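Local coordinates for protein BT_4661 (Bacteroides thetaiotaomicron, PDB 4AK2) that binds heparin and heparan sulphate at the bacterial cell surface, through the ligand-binding domain held here, probably to capture the glycan for the heparin utilisation system, at residues Y242-Y253 with A267-T278. Sequence-based numbering, arbitrary orientation. Where two conformers were deposited one is given.
Sequences YANGAMIGQITY and ARVSPIFIWFDT. With NA (sodium ion), chain C; IDS (2-O-sulfo-alpha-L-idopyranuronic acid), chain B; SGN (2-deoxy-6-O-sulfo-2-(sulfoamino)-alpha-D-glucopyranose), chain D.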
loop_
_atom_site.group_PDB
_atom_site.type_symbol
_atom_site.label_atom_id
_atom_site.label_comp_id
_atom_site.label_asym_id
_atom_site.label_seq_id
_atom_site.Cartn_x
_atom_site.Cartn_y
_atom_site.Cartn_z
ATOM N N TYR A 242 -10.715 -3.520 -14.105
ATOM C CA TYR A 242 -9.823 -2.568 -13.437
ATOM C C TYR A 242 -9.049 -3.244 -12.296
ATOM O O TYR A 242 -9.582 -4.155 -11.631
ATOM C CB TYR A 242 -10.615 -1.363 -12.888
ATOM C CG TYR A 242 -10.943 -0.396 -13.961
ATOM C CD1 TYR A 242 -10.014 0.569 -14.344
ATOM C CD2 TYR A 242 -12.202 -0.392 -14.584
ATOM C CE1 TYR A 242 -10.312 1.493 -15.337
ATOM C CE2 TYR A 242 -12.504 0.526 -15.579
ATOM C CZ TYR A 242 -11.566 1.475 -15.941
ATOM O OH TYR A 242 -11.890 2.380 -16.917
ATOM N N ALA A 243 -7.849 -2.750 -12.041
ATOM C CA ALA A 243 -7.128 -3.149 -10.835
ATOM C C ALA A 243 -8.003 -2.898 -9.610
ATOM O O ALA A 243 -8.634 -1.817 -9.496
ATOM C CB ALA A 243 -5.808 -2.415 -10.666
ATOM N N ASN A 244 -8.041 -3.864 -8.695
ATOM C CA ASN A 244 -8.698 -3.736 -7.416
ATOM C C ASN A 244 -7.800 -4.496 -6.464
ATOM O O ASN A 244 -7.869 -5.733 -6.354
ATOM C CB ASN A 244 -10.134 -4.267 -7.434
ATOM C CG ASN A 244 -10.847 -3.987 -6.158
ATOM O OD1 ASN A 244 -10.469 -4.490 -5.105
ATOM N ND2 ASN A 244 -11.867 -3.144 -6.243
ATOM N N GLY A 245 -6.851 -3.801 -5.878
ATOM C CA GLY A 245 -5.726 -4.442 -5.218
ATOM C C GLY A 245 -4.664 -3.456 -4.821
ATOM O O GLY A 245 -4.860 -2.234 -4.969
ATOM N N ALA A 246 -3.549 -3.930 -4.291
ATOM C CA ALA A 246 -2.554 -3.069 -3.673
ATOM C C ALA A 246 -1.160 -3.358 -4.207
ATOM O O ALA A 246 -0.753 -4.539 -4.279
ATOM C CB ALA A 246 -2.570 -3.224 -2.160
ATOM N N MET A 247 -0.396 -2.337 -4.540
ATOM C CA MET A 247 0.977 -2.434 -5.066
ATOM C C MET A 247 1.964 -1.777 -4.158
ATOM O O MET A 247 1.759 -0.620 -3.685
ATOM C CB MET A 247 1.044 -1.858 -6.487
ATOM C CG MET A 247 2.422 -2.010 -7.177
ATOM S SD MET A 247 3.677 -0.790 -6.718
ATOM C CE MET A 247 3.096 0.625 -7.645
ATOM N N ILE A 248 3.062 -2.494 -3.895
ATOM C CA ILE A 248 4.205 -1.933 -3.188
ATOM C C ILE A 248 5.468 -2.089 -4.034
ATOM O O ILE A 248 5.599 -3.144 -4.709
ATOM C CB ILE A 248 4.332 -2.494 -1.769
ATOM C CG1 ILE A 248 5.490 -1.845 -1.017
ATOM C CG2 ILE A 248 4.514 -4.036 -1.794
ATOM C CD1 ILE A 248 5.520 -2.186 0.470
ATOM N N GLY A 249 6.351 -1.107 -4.031
ATOM C CA GLY A 249 7.682 -1.209 -4.703
ATOM C C GLY A 249 8.707 -0.529 -3.878
ATOM O O GLY A 249 8.418 0.380 -3.106
ATOM N N GLN A 250 9.979 -0.941 -3.991
ATOM C CA GLN A 250 11.068 -0.235 -3.371
ATOM C C GLN A 250 11.346 1.052 -4.107
ATOM O O GLN A 250 11.372 1.089 -5.354
ATOM C CB GLN A 250 12.346 -1.120 -3.346
ATOM C CG GLN A 250 13.404 -0.468 -2.488
ATOM C CD GLN A 250 14.753 -1.156 -2.661
ATOM O OE1 GLN A 250 15.511 -0.771 -3.551
ATOM N NE2 GLN A 250 15.017 -2.218 -1.858
ATOM N N ILE A 251 11.597 2.087 -3.298
ATOM C CA ILE A 251 11.900 3.438 -3.789
ATOM C C ILE A 251 13.307 3.821 -3.281
ATOM O O ILE A 251 13.672 3.488 -2.143
ATOM C CB ILE A 251 10.826 4.452 -3.296
ATOM C CG1 ILE A 251 9.465 4.093 -3.887
ATOM C CG2 ILE A 251 11.194 5.882 -3.671
ATOM C CD1 ILE A 251 8.293 4.828 -3.204
ATOM N N THR A 252 14.114 4.413 -4.154
ATOM C CA THR A 252 15.450 4.839 -3.766
ATOM C C THR A 252 15.540 6.351 -3.783
ATOM O O THR A 252 14.753 7.031 -4.482
ATOM C CB THR A 252 16.543 4.223 -4.658
ATOM O OG1 THR A 252 16.339 4.606 -6.016
ATOM C CG2 THR A 252 16.483 2.694 -4.542
ATOM N N TYR A 253 16.485 6.907 -3.046
ATOM C CA TYR A 253 16.631 8.373 -3.025
ATOM C C TYR A 253 18.093 8.742 -3.108
ATOM O O TYR A 253 18.983 7.914 -2.879
ATOM C CB TYR A 253 15.979 9.010 -1.790
ATOM C CG TYR A 253 16.553 8.555 -0.465
ATOM C CD1 TYR A 253 17.717 9.149 0.051
ATOM C CD2 TYR A 253 15.883 7.614 0.317
ATOM C CE1 TYR A 253 18.237 8.759 1.275
ATOM C CE2 TYR A 253 16.403 7.204 1.541
ATOM C CZ TYR A 253 17.549 7.810 2.030
ATOM O OH TYR A 253 18.038 7.424 3.247
ATOM N N ALA A 267 19.866 3.684 1.456
ATOM C CA ALA A 267 19.036 4.738 0.847
ATOM C C ALA A 267 17.892 4.121 0.021
ATOM O O ALA A 267 17.528 4.631 -1.031
ATOM C CB ALA A 267 19.923 5.655 0.000
ATOM N N ARG A 268 17.341 3.012 0.541
ATOM C CA ARG A 268 16.283 2.244 -0.094
ATOM C C ARG A 268 15.218 1.953 0.917
ATOM O O ARG A 268 15.500 1.429 2.006
ATOM C CB ARG A 268 16.833 0.920 -0.591
ATOM C CG ARG A 268 18.075 1.038 -1.477
ATOM C CD ARG A 268 18.494 -0.315 -2.018
ATOM N NE ARG A 268 19.787 -0.212 -2.687
ATOM C CZ ARG A 268 20.560 -1.258 -2.960
ATOM N NH1 ARG A 268 20.159 -2.469 -2.574
ATOM N NH2 ARG A 268 21.736 -1.073 -3.555
ATOM N N VAL A 269 13.978 2.225 0.531
ATOM C CA VAL A 269 12.818 2.067 1.441
ATOM C C VAL A 269 11.603 1.644 0.650
ATOM O O VAL A 269 11.554 1.862 -0.583
ATOM C CB VAL A 269 12.534 3.382 2.228
ATOM C CG1 VAL A 269 13.528 3.574 3.373
ATOM C CG2 VAL A 269 12.475 4.597 1.283
ATOM N N SER A 270 10.586 1.117 1.331
ATOM C CA SER A 270 9.297 0.884 0.689
ATOM C C SER A 270 8.224 1.530 1.558
ATOM O O SER A 270 7.543 0.888 2.359
ATOM C CB SER A 270 9.029 -0.607 0.462
ATOM O OG SER A 270 10.061 -1.209 -0.350
ATOM N N PRO A 271 8.076 2.862 1.394
ATOM C CA PRO A 271 7.306 3.676 2.352
ATOM C C PRO A 271 5.822 3.837 2.025
ATOM O O PRO A 271 5.096 4.491 2.808
ATOM C CB PRO A 271 8.039 5.033 2.229
ATOM C CG PRO A 271 8.366 5.123 0.746
ATOM C CD PRO A 271 8.856 3.684 0.436
ATOM N N ILE A 272 5.376 3.326 0.893
ATOM C CA ILE A 272 3.997 3.629 0.454
ATOM C C ILE A 272 3.360 2.430 -0.246
ATOM O O ILE A 272 3.982 1.782 -1.088
ATOM C CB ILE A 272 3.967 4.907 -0.431
ATOM C CG1 ILE A 272 2.522 5.362 -0.740
ATOM C CG2 ILE A 272 4.735 4.734 -1.732
ATOM C CD1 ILE A 272 2.432 6.746 -1.390
ATOM N N PHE A 273 2.110 2.188 0.091
ATOM C CA PHE A 273 1.290 1.232 -0.617
ATOM C C PHE A 273 0.279 1.942 -1.492
ATOM O O PHE A 273 -0.296 2.964 -1.038
ATOM C CB PHE A 273 0.529 0.322 0.375
ATOM C CG PHE A 273 0.956 -1.124 0.369
ATOM C CD1 PHE A 273 0.599 -1.954 -0.689
ATOM C CD2 PHE A 273 1.611 -1.626 1.468
ATOM C CE1 PHE A 273 0.982 -3.293 -0.697
ATOM C CE2 PHE A 273 1.984 -2.975 1.503
ATOM C CZ PHE A 273 1.645 -3.799 0.421
ATOM N N ILE A 274 0.077 1.523 -2.722
ATOM C CA ILE A 274 -0.947 2.095 -3.580
ATOM C C ILE A 274 -2.123 1.116 -3.624
ATOM O O ILE A 274 -1.959 -0.066 -3.947
ATOM C CB ILE A 274 -0.441 2.274 -5.040
ATOM C CG1 ILE A 274 0.904 2.998 -5.111
ATOM C CG2 ILE A 274 -1.530 2.940 -5.890
ATOM C CD1 ILE A 274 1.030 4.259 -4.332
ATOM N N TRP A 275 -3.322 1.565 -3.258
ATOM C CA TRP A 275 -4.498 0.732 -3.246
ATOM C C TRP A 275 -5.438 1.191 -4.315
ATOM O O TRP A 275 -6.006 2.327 -4.196
ATOM C CB TRP A 275 -5.141 0.709 -1.863
ATOM C CG TRP A 275 -6.397 -0.101 -1.721
ATOM C CD1 TRP A 275 -7.035 -0.900 -2.654
ATOM C CD2 TRP A 275 -7.215 -0.165 -0.523
ATOM N NE1 TRP A 275 -8.185 -1.466 -2.103
ATOM C CE2 TRP A 275 -8.339 -1.045 -0.828
ATOM C CE3 TRP A 275 -7.139 0.427 0.737
ATOM C CZ2 TRP A 275 -9.340 -1.302 0.105
ATOM C CZ3 TRP A 275 -8.128 0.160 1.671
ATOM C CH2 TRP A 275 -9.211 -0.698 1.362
ATOM N N PHE A 276 -5.623 0.449 -5.387
ATOM C CA PHE A 276 -6.501 0.759 -6.509
ATOM C C PHE A 276 -7.886 0.226 -6.243
ATOM O O PHE A 276 -8.087 -0.941 -5.934
ATOM C CB PHE A 276 -6.005 0.055 -7.795
ATOM C CG PHE A 276 -4.567 0.331 -8.129
ATOM C CD1 PHE A 276 -4.177 1.405 -8.946
ATOM C CD2 PHE A 276 -3.562 -0.540 -7.675
ATOM C CE1 PHE A 276 -2.857 1.635 -9.266
ATOM C CE2 PHE A 276 -2.237 -0.301 -7.989
ATOM C CZ PHE A 276 -1.870 0.778 -8.780
ATOM N N ASP A 277 -8.897 1.104 -6.382
ATOM C CA ASP A 277 -10.314 0.678 -6.333
ATOM C C ASP A 277 -11.151 1.760 -7.024
ATOM O O ASP A 277 -11.038 2.954 -6.688
ATOM C CB ASP A 277 -10.765 0.504 -4.866
ATOM C CG ASP A 277 -12.099 -0.183 -4.710
ATOM O OD1 ASP A 277 -13.026 0.098 -5.485
ATOM O OD2 ASP A 277 -12.231 -0.952 -3.735
ATOM N N THR A 278 -11.929 1.343 -8.010
ATOM C CA THR A 278 -12.816 2.275 -8.711
ATOM C C THR A 278 -13.854 2.964 -7.803
ATOM O O THR A 278 -14.442 3.967 -8.225
ATOM C CB THR A 278 -13.567 1.608 -9.884
ATOM O OG1 THR A 278 -14.231 0.448 -9.434
ATOM C CG2 THR A 278 -12.639 1.273 -11.025
HETATM NA NA NA C . 9.291 -3.463 -1.962
HETATM C C1 IDS B . 18.744 -7.411 -2.577
HETATM C C2 IDS B . 17.745 -6.374 -2.132
HETATM C C3 IDS B . 16.287 -6.890 -2.018
HETATM C C4 IDS B . 16.222 -8.235 -1.309
HETATM C C5 IDS B . 17.209 -9.175 -2.014
HETATM C C6 IDS B . 17.110 -10.580 -1.507
HETATM O O2 IDS B . 18.236 -5.788 -0.918
HETATM O O3 IDS B . 15.745 -7.020 -3.340
HETATM O O4 IDS B . 16.581 -8.016 0.060
HETATM O O5 IDS B . 18.530 -8.637 -1.893
HETATM O O6A IDS B . 15.995 -11.139 -1.608
HETATM O O6B IDS B . 18.109 -11.134 -1.013
HETATM S S IDS B . 17.793 -4.397 -0.451
HETATM O O1S IDS B . 18.897 -3.954 0.410
HETATM O O2S IDS B . 17.621 -3.582 -1.658
HETATM O O3S IDS B . 16.509 -4.584 0.290
HETATM C C1 SGN D . 20.959 -8.547 -7.197
HETATM C C2 SGN D . 20.418 -9.755 -6.407
HETATM C C3 SGN D . 19.279 -9.353 -5.452
HETATM C C4 SGN D . 19.773 -8.179 -4.590
HETATM C C5 SGN D . 20.237 -7.005 -5.499
HETATM C C6 SGN D . 20.773 -5.761 -4.790
HETATM N N2 SGN D . 20.051 -10.831 -7.326
HETATM O O3 SGN D . 18.892 -10.451 -4.620
HETATM O O4 SGN D . 18.602 -7.587 -3.985
HETATM O O5 SGN D . 21.325 -7.506 -6.298
HETATM O O6 SGN D . 21.902 -6.179 -4.035
HETATM S S1 SGN D . 21.144 -11.937 -7.736
HETATM O O1S SGN D . 22.341 -11.244 -8.170
HETATM O O2S SGN D . 21.311 -12.750 -6.570
HETATM O O3S SGN D . 20.471 -12.702 -8.960
HETATM S S2 SGN D . 22.575 -5.154 -3.097
HETATM O O4S SGN D . 21.584 -4.907 -2.043
HETATM O O5S SGN D . 22.790 -3.841 -3.974
HETATM O O6S SGN D . 23.730 -5.749 -2.566
HETATM O O HOH W 1 -11.371 -1.387 -8.853
HETATM O O HOH W 2 -10.541 -2.899 -2.850
HETATM O O HOH W 3 -14.109 -2.917 -4.108
HETATM O O HOH W 4 4.096 1.430 -3.835
HETATM O O HOH W 5 6.796 1.772 -1.232
HETATM O O HOH W 6 8.722 -4.765 0.177
#
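Ile248 bulges into the flat of Phe273: its CB sits 3.7 Å from the centroid of the Phe273 ring, a CH-pi contact over one face, while CG2 lies by CZ and CE1, and CD1 by CE2. Ala246 CB packs obliquely on Phe273 CD1 (3.7 Å). On the other face of the sheet, the Phe276 ring is set edge-on along the strand, its rim against Gly245 O and Met247 CB, while Ala243 CB packs on Phe276 CB. Farther along, Ile251 CD1 touches both Pro271 CD and Ile272 CG2, and Ala267 CB presses on the ring of Tyr253, 3.9 Å from its centroid.

Antiparallel backbone pairing binds 245-247 to 274-276 and 251-253 to 267-269. Between these runs the second strand swings out around Ser270 and Pro271, and two waters bridge the gap, one from Gly249 O to Ile272 N at 2.8 and 3.0 Å. Ser270 OG binds the sodium ion, as does Asp163 O.

At the glycan end Gln250, its CG trans to the backbone N (chi1 -170°) and the chain extended beyond, carries its amide across Arg268, with OE1 3.4 Å from Arg268 CD and hydrogen-bonded to Arg162 NH1. Gln250 NE2 and Arg268 NH1 both donate to IDS O2S, each at 2.9 Å, while NH1 and NH2 grip the SGN 6-O-sulfate. Paired strands thus present an amide and a guanidinium jointly to sulfates, consistent with recognition of sulfated heparin.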